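PDB 3O5V: X-PRO dipeptidase from Streptococcus pyogenes M1 GAS, which probably hydrolyses Xaa-Pro dipeptides as a manganese-dependent proline dipeptidase of the M24B family, this chain being its creatinase/prolidase N-terminal domain. Local coordinates for residues F44-H49 / A88-T93; T97-F102 / Q120-T125. One frame throughout, in Å; residues are numbered along the deposited sequence. Where two conformers were deposited one is given.

Contact 1: F44-H49 / A88-T93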
ATOM      1  N   PHE A  44       2.061   1.892   4.247  1.00 23.25           N
ATOM      2  CA  PHE A  44       1.744   1.338   2.914  1.00 23.44           C
ATOM      3  C   PHE A  44       0.243   1.288   2.680  1.00 23.59           C
ATOM      4  O   PHE A  44      -0.537   0.992   3.610  1.00 23.88           O
ATOM      5  CB  PHE A  44       2.294  -0.096   2.713  1.00 23.38           C
ATOM      6  CG  PHE A  44       3.791  -0.207   2.746  1.00 24.02           C
ATOM      7  CD1 PHE A  44       4.571   0.296   1.700  1.00 24.43           C
ATOM      8  CD2 PHE A  44       4.427  -0.871   3.808  1.00 24.10           C
ATOM      9  CE1 PHE A  44       5.970   0.173   1.728  1.00 24.20           C
ATOM     10  CE2 PHE A  44       5.816  -0.987   3.854  1.00 24.81           C
ATOM     11  CZ  PHE A  44       6.591  -0.473   2.809  1.00 24.63           C
ATOM     12  N   LEU A  45      -0.162   1.593   1.452  1.00 23.05           N
ATOM     13  CA  LEU A  45      -1.526   1.306   1.006  1.00 22.65           C
ATOM     14  C   LEU A  45      -1.512   0.173  -0.023  1.00 22.83           C
ATOM     15  O   LEU A  45      -0.924   0.301  -1.091  1.00 23.03           O
ATOM     16  CB  LEU A  45      -2.199   2.560   0.413  1.00 22.80           C
ATOM     17  CG  LEU A  45      -3.610   2.350  -0.154  1.00 23.21           C
ATOM     18  CD1 LEU A  45      -4.618   1.993   0.956  1.00 21.72           C
ATOM     19  CD2 LEU A  45      -4.104   3.563  -0.901  1.00 21.87           C
ATOM     20  N   PHE A  46      -2.161  -0.936   0.318  1.00 22.02           N
ATOM     21  CA  PHE A  46      -2.199  -2.124  -0.546  1.00 23.25           C
ATOM     22  C   PHE A  46      -3.511  -2.141  -1.310  1.00 23.31           C
ATOM     23  O   PHE A  46      -4.585  -2.331  -0.712  1.00 24.83           O
ATOM     24  CB  PHE A  46      -2.074  -3.395   0.307  1.00 22.59           C
ATOM     25  CG  PHE A  46      -0.750  -3.523   1.012  1.00 23.69           C
ATOM     26  CD1 PHE A  46       0.368  -4.033   0.337  1.00 24.45           C
ATOM     27  CD2 PHE A  46      -0.606  -3.106   2.333  1.00 25.94           C
ATOM     28  CE1 PHE A  46       1.603  -4.141   0.980  1.00 24.13           C
ATOM     29  CE2 PHE A  46       0.622  -3.219   2.993  1.00 25.50           C
ATOM     30  CZ  PHE A  46       1.729  -3.732   2.318  1.00 25.44           C
ATOM     31  N   VAL A  47      -3.436  -1.925  -2.619  1.00 22.74           N
ATOM     32  CA  VAL A  47      -4.639  -1.954  -3.464  1.00 22.98           C
ATOM     33  C   VAL A  47      -4.632  -3.203  -4.354  1.00 23.54           C
ATOM     34  O   VAL A  47      -3.991  -3.242  -5.412  1.00 22.98           O
ATOM     35  CB  VAL A  47      -4.787  -0.655  -4.311  1.00 22.72           C
ATOM     36  CG1 VAL A  47      -6.095  -0.661  -5.088  1.00 22.23           C
ATOM     37  CG2 VAL A  47      -4.691   0.580  -3.413  1.00 21.73           C
ATOM     38  N   TYR A  48      -5.331  -4.232  -3.888  1.00 24.23           N
ATOM     39  CA  TYR A  48      -5.531  -5.473  -4.644  1.00 25.50           C
ATOM     40  C   TYR A  48      -6.421  -5.213  -5.841  1.00 26.25           C
ATOM     41  O   TYR A  48      -7.309  -4.359  -5.763  1.00 26.63           O
ATOM     42  CB  TYR A  48      -6.215  -6.501  -3.754  1.00 25.43           C
ATOM     43  CG  TYR A  48      -5.318  -7.022  -2.663  1.00 25.19           C
ATOM     44  CD1 TYR A  48      -5.351  -6.468  -1.385  1.00 25.74           C
ATOM     45  CD2 TYR A  48      -4.413  -8.064  -2.919  1.00 25.46           C
ATOM     46  CE1 TYR A  48      -4.510  -6.949  -0.375  1.00 27.06           C
ATOM     47  CE2 TYR A  48      -3.575  -8.545  -1.924  1.00 26.05           C
ATOM     48  CZ  TYR A  48      -3.634  -7.992  -0.659  1.00 26.65           C
ATOM     49  OH  TYR A  48      -2.802  -8.468   0.331  1.00 28.84           O
ATOM     50  N   HIS A  49      -6.202  -5.932  -6.946  1.00 26.99           N
ATOM     51  CA  HIS A  49      -7.061  -5.728  -8.125  1.00 28.99           C
ATOM     52  C   HIS A  49      -8.510  -6.172  -7.840  1.00 29.89           C
ATOM     53  O   HIS A  49      -9.450  -5.657  -8.443  1.00 30.26           O
ATOM     54  CB  HIS A  49      -6.477  -6.384  -9.389  1.00 29.10           C
ATOM     55  CG  HIS A  49      -6.767  -7.848  -9.521  1.00 29.73           C
ATOM     56  ND1 HIS A  49      -6.197  -8.802  -8.703  1.00 32.57           N
ATOM     57  CD2 HIS A  49      -7.549  -8.524 -10.396  1.00 30.55           C
ATOM     58  CE1 HIS A  49      -6.626 -10.003  -9.062  1.00 31.94           C
ATOM     59  NE2 HIS A  49      -7.452  -9.861 -10.084  1.00 32.28           N
ATOM     60  N   ALA A  88       1.222 -11.130   8.390  1.00 32.71           N
ATOM     61  CA  ALA A  88       0.183 -11.654   9.284  1.00 32.84           C
ATOM     62  C   ALA A  88      -1.212 -11.090   8.995  1.00 33.12           C
ATOM     63  O   ALA A  88      -2.208 -11.819   9.116  1.00 33.25           O
ATOM     64  CB  ALA A  88       0.564 -11.417  10.755  1.00 33.07           C
ATOM     65  N   VAL A  89      -1.294  -9.816   8.590  1.00 32.58           N
ATOM     66  CA  VAL A  89      -2.601  -9.135   8.459  1.00 32.39           C
ATOM     67  C   VAL A  89      -3.232  -9.124   7.055  1.00 32.55           C
ATOM     68  O   VAL A  89      -4.453  -8.999   6.929  1.00 32.43           O
ATOM     69  CB  VAL A  89      -2.592  -7.674   9.023  1.00 32.04           C
ATOM     70  CG1 VAL A  89      -2.095  -7.656  10.456  1.00 32.73           C
ATOM     71  CG2 VAL A  89      -1.768  -6.716   8.129  1.00 31.95           C
ATOM     72  N   LEU A  90      -2.409  -9.226   6.015  1.00 32.37           N
ATOM     73  CA  LEU A  90      -2.905  -9.148   4.639  1.00 32.87           C
ATOM     74  C   LEU A  90      -3.618 -10.447   4.229  1.00 33.54           C
ATOM     75  O   LEU A  90      -3.229 -11.526   4.681  1.00 32.94           O
ATOM     76  CB  LEU A  90      -1.762  -8.865   3.669  1.00 32.38           C
ATOM     77  CG  LEU A  90      -1.151  -7.461   3.603  1.00 31.82           C
ATOM     78  CD1 LEU A  90      -0.246  -7.401   2.415  1.00 29.81           C
ATOM     79  CD2 LEU A  90      -2.206  -6.395   3.458  1.00 30.93           C
ATOM     80  N   PRO A  91      -4.650 -10.344   3.366  1.00 34.44           N
ATOM     81  CA  PRO A  91      -5.385 -11.559   2.951  1.00 34.98           C
ATOM     82  C   PRO A  91      -4.578 -12.476   2.034  1.00 35.79           C
ATOM     83  O   PRO A  91      -4.834 -13.680   1.982  1.00 36.17           O
ATOM     84  CB  PRO A  91      -6.597 -11.001   2.195  1.00 35.39           C
ATOM     85  CG  PRO A  91      -6.180  -9.594   1.770  1.00 35.50           C
ATOM     86  CD  PRO A  91      -5.274  -9.103   2.854  1.00 34.17           C
ATOM     87  N   ASN A  92      -3.602 -11.910   1.329  1.00 35.82           N
ATOM     88  CA  ASN A  92      -2.941 -12.589   0.225  1.00 36.49           C
ATOM     89  C   ASN A  92      -1.601 -11.927  -0.096  1.00 36.25           C
ATOM     90  O   ASN A  92      -1.525 -10.706  -0.173  1.00 36.14           O
ATOM     91  CB  ASN A  92      -3.856 -12.530  -1.011  1.00 36.97           C
ATOM     92  CG  ASN A  92      -3.320 -13.314  -2.179  1.00 38.29           C
ATOM     93  OD1 ASN A  92      -3.764 -14.433  -2.444  1.00 43.39           O
ATOM     94  ND2 ASN A  92      -2.377 -12.737  -2.899  1.00 40.17           N
ATOM     95  N   THR A  93      -0.553 -12.726  -0.287  1.00 36.43           N
ATOM     96  CA  THR A  93       0.744 -12.186  -0.722  1.00 36.78           C
ATOM     97  C   THR A  93       1.252 -12.864  -2.006  1.00 36.47           C
ATOM     98  O   THR A  93       2.439 -12.800  -2.329  1.00 36.04           O
ATOM     99  CB  THR A  93       1.808 -12.258   0.407  1.00 36.88           C
ATOM    100  OG1 THR A  93       2.008 -13.621   0.781  1.00 37.83           O
ATOM    101  CG2 THR A  93       1.363 -11.467   1.638  1.00 37.39           C
TER
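The hydroxyl of Tyr48 is gripped by one hydrogen bond: OH donates to the backbone O of Asn92 over a short 2.6 Å. The acceptor lies at the edge of the phenol, in the ring plane, and the hydroxyl meets it in the carbonyl plane on a lone pair, with a C=O...OH angle of 144°. Apolar carbon wraps the same oxygen, Leu90 CD1 standing 3.5 Å from Tyr48 OH and Pro91 CD 3.6 Å from it. Pro91 and Tyr48 meet end to end, CG of the proline 3.8 Å from CE1 of the tyrosine. Tyr48 and Phe46, two residues apart on strand 44-48, both send CB toward 88-93 with CG anti to the carbonyl carbon (chi1 -70° and -65°). The strand belongs to the mixed sheet of the creatinase/prolidase N-terminal domain, and the residues facing it belong to the segment that follows helix 82-89, Leu90 being the first to depart from helical geometry. Leu90 runs roughly perpendicular to Phe46 and sets CD1 over the centre of one ring face, a CH-pi contact 3.9 Å from the Phe46 centroid. Its other methyl, CD2, rests 3.8 Å from Phe46 CD2.

Contact 2: T97-F102 / Q120-T125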
ATOM      1  N   THR A  97       2.418 -10.154 -10.310  1.00 34.55           N
ATOM      2  CA  THR A  97       2.864  -8.879 -10.836  1.00 33.72           C
ATOM      3  C   THR A  97       2.388  -7.792  -9.882  1.00 32.66           C
ATOM      4  O   THR A  97       1.199  -7.719  -9.574  1.00 31.91           O
ATOM      5  CB  THR A  97       2.292  -8.616 -12.243  1.00 34.04           C
ATOM      6  OG1 THR A  97       2.563  -9.742 -13.097  1.00 36.33           O
ATOM      7  CG2 THR A  97       2.920  -7.385 -12.837  1.00 34.92           C
ATOM      8  N   ILE A  98       3.336  -6.982  -9.410  1.00 31.38           N
ATOM      9  CA  ILE A  98       3.081  -5.922  -8.430  1.00 29.96           C
ATOM     10  C   ILE A  98       3.533  -4.568  -8.980  1.00 29.97           C
ATOM     11  O   ILE A  98       4.574  -4.463  -9.633  1.00 30.01           O
ATOM     12  CB  ILE A  98       3.770  -6.234  -7.079  1.00 29.92           C
ATOM     13  CG1 ILE A  98       3.255  -7.561  -6.529  1.00 29.71           C
ATOM     14  CG2 ILE A  98       3.554  -5.121  -6.043  1.00 27.94           C
ATOM     15  CD1 ILE A  98       4.109  -8.115  -5.429  1.00 31.85           C
ATOM     16  N   TYR A  99       2.726  -3.538  -8.748  1.00 28.51           N
ATOM     17  CA  TYR A  99       3.141  -2.175  -9.027  1.00 28.15           C
ATOM     18  C   TYR A  99       3.492  -1.417  -7.741  1.00 27.41           C
ATOM     19  O   TYR A  99       2.784  -1.542  -6.745  1.00 27.45           O
ATOM     20  CB  TYR A  99       2.049  -1.452  -9.806  1.00 28.65           C
ATOM     21  CG  TYR A  99       2.127  -1.730 -11.289  1.00 29.46           C
ATOM     22  CD1 TYR A  99       2.669  -0.783 -12.158  1.00 30.16           C
ATOM     23  CD2 TYR A  99       1.682  -2.941 -11.819  1.00 31.45           C
ATOM     24  CE1 TYR A  99       2.758  -1.026 -13.519  1.00 31.19           C
ATOM     25  CE2 TYR A  99       1.772  -3.201 -13.194  1.00 31.06           C
ATOM     26  CZ  TYR A  99       2.310  -2.237 -14.029  1.00 32.42           C
ATOM     27  OH  TYR A  99       2.407  -2.475 -15.380  1.00 32.84           O
ATOM     28  N   ALA A 100       4.585  -0.651  -7.761  1.00 26.36           N
ATOM     29  CA  ALA A 100       4.963   0.192  -6.615  1.00 26.07           C
ATOM     30  C   ALA A 100       5.579   1.518  -7.075  1.00 26.10           C
ATOM     31  O   ALA A 100       5.961   1.649  -8.233  1.00 25.92           O
ATOM     32  CB  ALA A 100       5.916  -0.567  -5.661  1.00 25.92           C
ATOM     33  N   GLU A 101       5.649   2.500  -6.176  1.00 25.27           N
ATOM     34  CA  GLU A 101       6.099   3.853  -6.530  1.00 25.56           C
ATOM     35  C   GLU A 101       7.612   3.956  -6.411  1.00 26.33           C
ATOM     36  O   GLU A 101       8.140   4.316  -5.344  1.00 25.50           O
ATOM     37  CB  GLU A 101       5.455   4.915  -5.623  1.00 24.83           C
ATOM     38  CG  GLU A 101       3.956   4.950  -5.682  1.00 25.36           C
ATOM     39  CD  GLU A 101       3.392   6.048  -4.806  1.00 26.28           C
ATOM     40  OE1 GLU A 101       3.134   5.790  -3.608  1.00 25.73           O
ATOM     41  OE2 GLU A 101       3.217   7.174  -5.318  1.00 26.21           O
ATOM     42  N   PHE A 102       8.298   3.671  -7.517  1.00 27.53           N
ATOM     43  CA  PHE A 102       9.768   3.621  -7.530  1.00 29.06           C
ATOM     44  C   PHE A 102      10.410   4.990  -7.245  1.00 29.28           C
ATOM     45  O   PHE A 102      11.564   5.042  -6.797  1.00 29.43           O
ATOM     46  CB  PHE A 102      10.286   3.063  -8.865  1.00 29.17           C
ATOM     47  CG  PHE A 102      10.149   1.556  -9.033  1.00 31.29           C
ATOM     48  CD1 PHE A 102       9.491   0.754  -8.091  1.00 33.01           C
ATOM     49  CD2 PHE A 102      10.679   0.940 -10.176  1.00 33.26           C
ATOM     50  CE1 PHE A 102       9.384  -0.635  -8.278  1.00 34.39           C
ATOM     51  CE2 PHE A 102      10.573  -0.433 -10.378  1.00 33.59           C
ATOM     52  CZ  PHE A 102       9.923  -1.227  -9.426  1.00 34.99           C
ATOM     53  N   GLN A 120       6.884 -10.131  -9.358  1.00 36.03           N
ATOM     54  CA  GLN A 120       7.628  -9.140 -10.122  1.00 36.25           C
ATOM     55  C   GLN A 120       7.126  -7.730  -9.833  1.00 35.21           C
ATOM     56  O   GLN A 120       5.931  -7.463  -9.969  1.00 34.96           O
ATOM     57  CB  GLN A 120       7.443  -9.415 -11.616  1.00 37.13           C
ATOM     58  CG  GLN A 120       8.559  -8.903 -12.476  1.00 41.35           C
ATOM     59  CD  GLN A 120       9.851  -9.663 -12.219  1.00 46.61           C
ATOM     60  OE1 GLN A 120      10.933  -9.082 -12.218  1.00 49.61           O
ATOM     61  NE2 GLN A 120       9.737 -10.975 -11.975  1.00 49.20           N
ATOM     62  N   PHE A 121       8.042  -6.825  -9.485  1.00 34.27           N
ATOM     63  CA  PHE A 121       7.694  -5.426  -9.220  1.00 33.91           C
ATOM     64  C   PHE A 121       7.877  -4.536 -10.441  1.00 33.90           C
ATOM     65  O   PHE A 121       8.908  -4.610 -11.131  1.00 33.84           O
ATOM     66  CB  PHE A 121       8.513  -4.869  -8.051  1.00 33.87           C
ATOM     67  CG  PHE A 121       8.025  -5.312  -6.702  1.00 34.03           C
ATOM     68  CD1 PHE A 121       7.454  -4.397  -5.820  1.00 33.54           C
ATOM     69  CD2 PHE A 121       8.144  -6.641  -6.305  1.00 33.14           C
ATOM     70  CE1 PHE A 121       7.008  -4.802  -4.564  1.00 33.12           C
ATOM     71  CE2 PHE A 121       7.695  -7.057  -5.053  1.00 34.02           C
ATOM     72  CZ  PHE A 121       7.119  -6.131  -4.185  1.00 34.97           C
ATOM     73  N   ASN A 122       6.866  -3.702 -10.688  1.00 33.22           N
ATOM     74  CA  ASN A 122       6.852  -2.738 -11.791  0.50 33.30           C
ATOM     75  C   ASN A 122       6.618  -1.327 -11.257  1.00 33.26           C
ATOM     76  O   ASN A 122       6.050  -1.158 -10.177  1.00 32.56           O
ATOM     77  CB  ASN A 122       5.750  -3.080 -12.800  0.50 33.30           C
ATOM     78  CG  ASN A 122       6.014  -4.375 -13.551  0.50 34.22           C
ATOM     79  OD1 ASN A 122       5.089  -4.999 -14.078  0.50 35.33           O
ATOM     80  ND2 ASN A 122       7.279  -4.782 -13.611  0.50 33.88           N
ATOM     81  N   ASN A 123       7.046  -0.319 -12.018  1.00 33.47           N
ATOM     82  CA  ASN A 123       6.943   1.090 -11.612  1.00 34.20           C
ATOM     83  C   ASN A 123       5.542   1.710 -11.797  1.00 34.30           C
ATOM     84  O   ASN A 123       5.012   1.746 -12.903  1.00 33.32           O
ATOM     85  CB  ASN A 123       7.993   1.923 -12.367  1.00 34.28           C
ATOM     86  CG  ASN A 123       8.176   3.328 -11.798  1.00 35.57           C
ATOM     87  OD1 ASN A 123       8.845   4.167 -12.413  1.00 39.82           O
ATOM     88  ND2 ASN A 123       7.612   3.590 -10.637  1.00 33.99           N
ATOM     89  N   LEU A 124       4.980   2.213 -10.698  1.00 35.00           N
ATOM     90  CA  LEU A 124       3.673   2.880 -10.670  1.00 36.23           C
ATOM     91  C   LEU A 124       3.719   4.372 -10.971  1.00 37.21           C
ATOM     92  O   LEU A 124       2.674   5.007 -11.148  1.00 37.04           O
ATOM     93  CB  LEU A 124       3.070   2.768  -9.276  1.00 36.29           C
ATOM     94  CG  LEU A 124       1.844   1.923  -8.987  1.00 36.80           C
ATOM     95  CD1 LEU A 124       1.519   2.039  -7.487  1.00 35.76           C
ATOM     96  CD2 LEU A 124       0.648   2.282  -9.872  1.00 35.52           C
ATOM     97  N   THR A 125       4.911   4.954 -10.992  1.00 38.61           N
ATOM     98  CA  THR A 125       4.995   6.411 -11.054  1.00 39.90           C
ATOM     99  C   THR A 125       4.416   7.020 -12.355  1.00 39.78           C
ATOM    100  O   THR A 125       3.827   8.097 -12.289  1.00 40.19           O
ATOM    101  CB  THR A 125       6.394   6.968 -10.621  1.00 40.50           C
ATOM    102  OG1 THR A 125       7.415   6.464 -11.491  1.00 42.89           O
ATOM    103  CG2 THR A 125       6.699   6.555  -9.146  1.00 40.28           C
TER
HETATM  104  O   HOH W   1       2.452  -5.417 -16.174  1.00 42.46           O
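Strands 97-100 and 120-123 run parallel, as the two strands of a beta-alpha-beta unit whose crossover carries helix 107-114, and their side chains meet on both faces of the sheet. On the face bearing Tyr99 and Asn122, the phenol and the amide are steeply inclined to each other, their planes 78° apart. Asn122 CB sits over the ring centre in a CH-pi contact, 3.7 Å from the Tyr99 centroid, while a water joins Tyr99 OH to Asn122 OD1, its bond to the amide being weak. Leu124 packs CG against Tyr99 CB at 3.5 Å. On the other face Ile98 and Phe121 run alongside each other in the same direction: the isoleucine CG2, anti to its backbone N, stands above the phenyl face but offset toward the rim, and CD1 lies 3.8 Å from Phe121 CE2. Ala100 CB comes up at the edge of this ring, and Phe110 of the crossover helix meets it edge-to-face. Beyond the strand, the backbone CA of Asn123 stands over the centre of one face of the Phe102 ring. Four backbone hydrogen bonds join the segments; three run nearly along the acceptor C=O axis. The fourth differs: Leu124 N reaches Ala100 O at 2.7 Å from above the carbonyl plane, 39° out of it.

The two contacts are consecutive along the chain: segment 88-93 leads, after a short connection, into strand 97-100, and about 14 Å separates the contact centres. One mixed sheet serves both, with strand 19-22 lying between 44-48 and 97-100; its Ile21 is a shared neighbour, touching Phe46 of contact 1 and Ile98 of contact 2. Phe117, in the connection before strand 120-123, is another, meeting Leu90 and Ile98. The centre of contact 1 is about 7 Å, and that of contact 2, at the edge strand 120-123, about 11 Å, from the centre of the chain. A glycerol, probably from the crystallisation liquor, forms a weak hydrogen bond with His49 ND1 beside contact 1.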